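Local coordinates for Phi class glutathione transferase GSTF1 (Populus tremula x Populus tremuloides, PDB 4RI6), which is a glutathione transferase of the phi class, probably joining glutathione to electrophilic compounds with release of a halide, at the interface of chains A and B. Sequence-based numbering; all coordinates share one arbitrary frame. Chains: chain A/B, Phi class glutathione transferase GSTF1.

Contacts 1 and 2 lie about 20 Å apart, measured between the centres of their C-alpha atoms, along one two-fold interface. They use the same elements with the chains exchanged: helix 69-79 and the segment before it come from chain A in contact 1 and from chain B in contact 2, while helix 93-122 supplies the other side each time. The first turns of that long helix, in contact 1, pack mainly through carbon, whereas its middle, in contact 2, is charged and watered. Because each contact has a symmetry twin, the subunits are held at several separated points, consistent with the dimer usual for this family.

Contact 1: the interface of chains A and B. Residues chain A 63-64, 75, 78-79; chain B 93-94, 97.
The first turns of helix 93-122 of chain B rest against helix 69-79 of chain A and the loop just ahead of its strand 65-67. Methyl CD2 of B:Leu94 dips between these two elements of chain A. On the helix side it touches the A:Tyr75 hydroxyl OH at 3.6 Å and ring carbon CE1; on the loop side it meets A:Ser63 CB at 3.8 Å and the branched CB and CG2 of A:Ile64. The A:Ile64 and B:Leu94 side chains slide past each other in opposite directions, bringing A:Ile64 CD1 alongside the backbone oxygen of B:Leu94.

A:Tyr75 turns its CG anti to the backbone N (chi1 171°), which sends the ring out from its helix to the partner. The CD1-CE1 flank does the touching: CD1 lies 3.7 Å from B:Ala97 CB, and CE1 lies 3.8 Å from B:Ile93 CG2, whose side chain crosses the tyrosine nearly at right angles. Over one ring face, toward the rim, sits A:Lys79 CB. An alanine in place of A:Tyr75 would probably open a gap facing B:Ala97 and leave B:Leu94 CD2 and B:Ile93 CG2 without their common wall.

Farther along, A:Asp78 and B:Ile93 meet tip to tip. Carboxylate oxygen OD1 of A:Asp78 lies 3.3 Å from B:Ile93 CG1 and equally near CD1, a polar atom against hydrocarbon. The other oxygen, OD2, binds a water at 3.0 Å, and that water reaches the B:Ile93 backbone oxygen at 2.8 Å. This largely apolar seam docks the start of the long helix onto the glutathione-binding domain of the other subunit.

Contact 2: the interface of chains A and B. Residues chain A 100-101, 104-105, 108-109; chain B 67-68, 70-71, 74.
The chain B side is the SNAIL/TRAIL motif of glutathione transferases, at the start of helix 69-79 and here containing B:Arg70 and B:Ala71, with B:Phe67 and B:Glu68 just ahead of it and B:Arg74 just after; the middle of helix 93-122 forms the chain A side. B:Arg74 carries the charged part. Its NE makes a salt bridge with A:Asp100 OD2 at 2.7 Å, meeting the carboxylate on its syn side, while the two side chains cross nearly at right angles. NH1 comes tip to tip with A:Glu104, 2.5 Å from OE2, on the anti side and 32° out of the carboxylate plane. A bend at chi3 (-75°) helps the arginine face both acids. The B:Arg70 backbone oxygen lies over the centre of its guanidinium. A water joins NH2 to A:Glu104 OE2 and probably helps fix the group's rotation.

At the end of strand 65-67, the B:Phe67 backbone N donates to the A:Gln101 amide oxygen OE1 at 3.1 Å, in the carbonyl plane. The glutamine, extended beyond CG, crosses the phenyl ring and lays CG over one face toward the rim. Nearby, B:Ala71 CB packs on A:Gln101 CA at 3.6 Å.

B:Glu68, a residue of the glutathione pocket with positive phi (73°), sets its CB 3.5 Å from A:Glu104 CB. Their carboxylates come near, but a water lies 2.7 Å from both B:Glu68 OE1 and A:Glu104 OE1 and is also bound by N and NH1 of B:Arg70, which would probably ease the repulsion. B:Glu68 OE2 is held through another water, 2.6 Å away, that reaches the hydroxyls OG1 of A:Thr105 and A:Thr109.

Contact 1: the interface of chains A and B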
loop_
_atom_site.group_PDB
_atom_site.type_symbol
_atom_site.label_atom_id
_atom_site.label_comp_id
_atom_site.label_asym_id
_atom_site.label_seq_id
_atom_site.Cartn_x
_atom_site.Cartn_y
_atom_site.Cartn_z
ATOM N N SER A 63 -17.625 -15.846 -5.021
ATOM C CA SER A 63 -17.419 -15.859 -3.570
ATOM C C SER A 63 -17.315 -14.483 -2.921
ATOM O O SER A 63 -17.658 -14.325 -1.749
ATOM C CB SER A 63 -16.146 -16.649 -3.242
ATOM O OG SER A 63 -16.299 -18.007 -3.610
ATOM N N ILE A 64 -16.822 -13.496 -3.664
ATOM C CA ILE A 64 -16.455 -12.215 -3.064
ATOM C C ILE A 64 -16.406 -11.083 -4.096
ATOM O O ILE A 64 -16.108 -11.305 -5.285
ATOM C CB ILE A 64 -15.085 -12.344 -2.336
ATOM C CG1 ILE A 64 -14.828 -11.181 -1.380
ATOM C CG2 ILE A 64 -13.941 -12.459 -3.324
ATOM C CD1 ILE A 64 -13.743 -11.491 -0.314
ATOM N N TYR A 75 -5.549 -11.663 -3.647
ATOM C CA TYR A 75 -6.605 -12.670 -3.600
ATOM C C TYR A 75 -6.465 -13.638 -4.769
ATOM O O TYR A 75 -6.539 -14.851 -4.598
ATOM C CB TYR A 75 -7.981 -12.010 -3.626
ATOM C CG TYR A 75 -9.113 -12.984 -3.807
ATOM C CD1 TYR A 75 -9.468 -13.853 -2.780
ATOM C CD2 TYR A 75 -9.825 -13.044 -5.000
ATOM C CE1 TYR A 75 -10.487 -14.730 -2.922
ATOM C CE2 TYR A 75 -10.854 -13.935 -5.158
ATOM C CZ TYR A 75 -11.177 -14.781 -4.113
ATOM O OH TYR A 75 -12.211 -15.676 -4.232
ATOM N N ASP A 78 -3.684 -15.961 -4.179
ATOM C CA ASP A 78 -4.030 -16.907 -3.126
ATOM C C ASP A 78 -4.985 -17.990 -3.639
ATOM O O ASP A 78 -4.726 -19.193 -3.513
ATOM C CB ASP A 78 -4.666 -16.148 -1.959
ATOM C CG ASP A 78 -4.535 -16.871 -0.633
ATOM O OD1 ASP A 78 -4.272 -18.089 -0.625
ATOM O OD2 ASP A 78 -4.723 -16.209 0.412
ATOM N N LYS A 79 -6.095 -17.549 -4.219
ATOM C CA LYS A 79 -7.109 -18.465 -4.737
ATOM C C LYS A 79 -6.577 -19.411 -5.800
ATOM O O LYS A 79 -6.958 -20.579 -5.853
ATOM C CB LYS A 79 -8.276 -17.674 -5.321
ATOM C CG LYS A 79 -9.392 -18.553 -5.869
ATOM C CD LYS A 79 -10.548 -17.736 -6.410
ATOM C CE LYS A 79 -11.607 -18.635 -7.015
ATOM N NZ LYS A 79 -12.624 -17.855 -7.782
ATOM N N ILE B 93 -8.732 -17.721 3.075
ATOM C CA ILE B 93 -8.473 -16.895 1.913
ATOM C C ILE B 93 -9.473 -15.745 1.785
ATOM O O ILE B 93 -9.095 -14.599 1.574
ATOM C CB ILE B 93 -8.481 -17.764 0.642
ATOM C CG1 ILE B 93 -7.242 -18.682 0.655
ATOM C CG2 ILE B 93 -8.476 -16.888 -0.579
ATOM C CD1 ILE B 93 -7.169 -19.712 -0.472
ATOM N N LEU B 94 -10.748 -16.038 1.948
ATOM C CA LEU B 94 -11.780 -15.033 1.767
ATOM C C LEU B 94 -11.801 -13.969 2.856
ATOM O O LEU B 94 -11.956 -12.782 2.564
ATOM C CB LEU B 94 -13.144 -15.715 1.687
ATOM C CG LEU B 94 -13.302 -16.491 0.381
ATOM C CD1 LEU B 94 -14.460 -17.472 0.440
ATOM C CD2 LEU B 94 -13.452 -15.549 -0.809
ATOM N N ALA B 97 -8.773 -11.620 2.387
ATOM C CA ALA B 97 -8.899 -10.667 1.280
ATOM C C ALA B 97 -9.895 -9.542 1.618
ATOM O O ALA B 97 -9.681 -8.371 1.289
ATOM C CB ALA B 97 -9.327 -11.394 0.004
HETATM O O HOH W 1 -6.676 -13.937 0.278
#

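Contact 2: the interface of chains A and B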
loop_
_atom_site.group_PDB
_atom_site.type_symbol
_atom_site.label_atom_id
_atom_site.label_comp_id
_atom_site.label_asym_id
_atom_site.label_seq_id
_atom_site.Cartn_x
_atom_site.Cartn_y
_atom_site.Cartn_z
ATOM N N ASP A 100 6.566 -9.171 -0.799
ATOM C CA ASP A 100 5.581 -8.206 -0.328
ATOM C C ASP A 100 6.213 -6.879 0.112
ATOM O O ASP A 100 5.617 -5.811 -0.090
ATOM C CB ASP A 100 4.789 -8.820 0.820
ATOM C CG ASP A 100 3.492 -8.088 1.110
ATOM O OD1 ASP A 100 2.765 -7.721 0.173
ATOM O OD2 ASP A 100 3.186 -7.898 2.303
ATOM N N GLN A 101 7.412 -6.906 0.690
ATOM C CA GLN A 101 8.022 -5.639 1.101
ATOM C C GLN A 101 8.276 -4.739 -0.119
ATOM O O GLN A 101 8.194 -3.525 -0.003
ATOM C CB GLN A 101 9.319 -5.868 1.891
ATOM C CG GLN A 101 10.442 -6.426 1.061
ATOM C CD GLN A 101 11.596 -6.958 1.889
ATOM O OE1 GLN A 101 11.941 -6.410 2.944
ATOM N NE2 GLN A 101 12.191 -8.048 1.421
ATOM N N GLU A 104 4.952 -3.275 -1.175
ATOM C CA GLU A 104 4.659 -2.104 -0.342
ATOM C C GLU A 104 5.504 -0.914 -0.796
ATOM O O GLU A 104 5.075 0.237 -0.713
ATOM C CB GLU A 104 4.907 -2.418 1.138
ATOM C CG GLU A 104 3.857 -3.278 1.749
ATOM C CD GLU A 104 2.516 -2.571 1.783
ATOM O OE1 GLU A 104 2.484 -1.382 2.134
ATOM O OE2 GLU A 104 1.495 -3.193 1.445
ATOM N N THR A 105 6.732 -1.173 -1.237
ATOM C CA THR A 105 7.560 -0.106 -1.778
ATOM C C THR A 105 6.914 0.501 -3.026
ATOM O O THR A 105 6.934 1.716 -3.194
ATOM C CB THR A 105 8.995 -0.631 -2.036
ATOM O OG1 THR A 105 9.565 -0.964 -0.764
ATOM C CG2 THR A 105 9.873 0.412 -2.707
ATOM N N GLN A 108 3.835 2.631 -1.484
ATOM C CA GLN A 108 4.161 3.752 -0.612
ATOM C C GLN A 108 5.254 4.679 -1.099
ATOM O O GLN A 108 5.311 5.823 -0.679
ATOM C CB GLN A 108 4.588 3.216 0.759
ATOM C CG GLN A 108 3.518 2.422 1.474
ATOM C CD GLN A 108 2.238 3.211 1.639
ATOM O OE1 GLN A 108 2.251 4.285 2.192
ATOM N NE2 GLN A 108 1.148 2.705 1.105
ATOM N N THR A 109 6.133 4.187 -1.970
ATOM C CA THR A 109 7.359 4.926 -2.299
ATOM C C THR A 109 7.478 5.280 -3.799
ATOM O O THR A 109 7.625 6.442 -4.161
ATOM C CB THR A 109 8.571 4.101 -1.804
ATOM O OG1 THR A 109 8.415 3.908 -0.393
ATOM C CG2 THR A 109 9.889 4.816 -2.103
ATOM N N PHE B 67 11.397 -4.810 5.494
ATOM C CA PHE B 67 10.990 -3.428 5.711
ATOM C C PHE B 67 9.584 -3.217 5.143
ATOM O O PHE B 67 8.995 -4.136 4.604
ATOM C CB PHE B 67 12.008 -2.439 5.118
ATOM C CG PHE B 67 12.236 -2.575 3.659
ATOM C CD1 PHE B 67 11.507 -1.837 2.755
ATOM C CD2 PHE B 67 13.244 -3.397 3.181
ATOM C CE1 PHE B 67 11.750 -1.943 1.407
ATOM C CE2 PHE B 67 13.477 -3.502 1.824
ATOM C CZ PHE B 67 12.719 -2.784 0.954
ATOM N N GLU B 68 9.077 -2.000 5.332
ATOM C CA GLU B 68 7.709 -1.547 5.053
ATOM C C GLU B 68 6.733 -2.117 6.086
ATOM O O GLU B 68 6.490 -3.316 6.151
ATOM C CB GLU B 68 7.260 -1.864 3.619
ATOM C CG GLU B 68 7.670 -0.783 2.605
ATOM C CD GLU B 68 6.981 0.563 2.849
ATOM O OE1 GLU B 68 6.023 0.596 3.624
ATOM O OE2 GLU B 68 7.411 1.582 2.269
ATOM N N ARG B 70 3.543 -2.450 6.574
ATOM C CA ARG B 70 2.419 -3.352 6.325
ATOM C C ARG B 70 2.879 -4.720 5.848
ATOM O O ARG B 70 2.224 -5.720 6.124
ATOM C CB ARG B 70 1.426 -2.727 5.352
ATOM C CG ARG B 70 0.834 -1.439 5.884
ATOM C CD ARG B 70 0.112 -0.648 4.819
ATOM N NE ARG B 70 -0.337 0.649 5.294
ATOM C CZ ARG B 70 0.412 1.736 5.407
ATOM N NH1 ARG B 70 1.702 1.745 5.074
ATOM N NH2 ARG B 70 -0.149 2.836 5.857
ATOM N N ALA B 71 4.032 -4.783 5.190
ATOM C CA ALA B 71 4.609 -6.068 4.829
ATOM C C ALA B 71 5.117 -6.799 6.071
ATOM O O ALA B 71 4.901 -7.989 6.237
ATOM C CB ALA B 71 5.737 -5.866 3.821
ATOM N N ARG B 74 2.001 -8.168 7.740
ATOM C CA ARG B 74 1.433 -9.347 7.074
ATOM C C ARG B 74 2.269 -10.590 7.370
ATOM O O ARG B 74 1.728 -11.665 7.590
ATOM C CB ARG B 74 1.311 -9.142 5.551
ATOM C CG ARG B 74 0.002 -8.449 5.146
ATOM C CD ARG B 74 -0.305 -8.528 3.666
ATOM N NE ARG B 74 0.538 -7.610 2.953
ATOM C CZ ARG B 74 0.266 -6.326 2.739
ATOM N NH1 ARG B 74 1.137 -5.604 2.092
ATOM N NH2 ARG B 74 -0.854 -5.758 3.157
HETATM O O HOH W 2 3.653 -0.451 4.403
HETATM O O HOH W 3 9.463 1.678 0.725
HETATM O O HOH W 4 -1.009 -2.881 2.225
#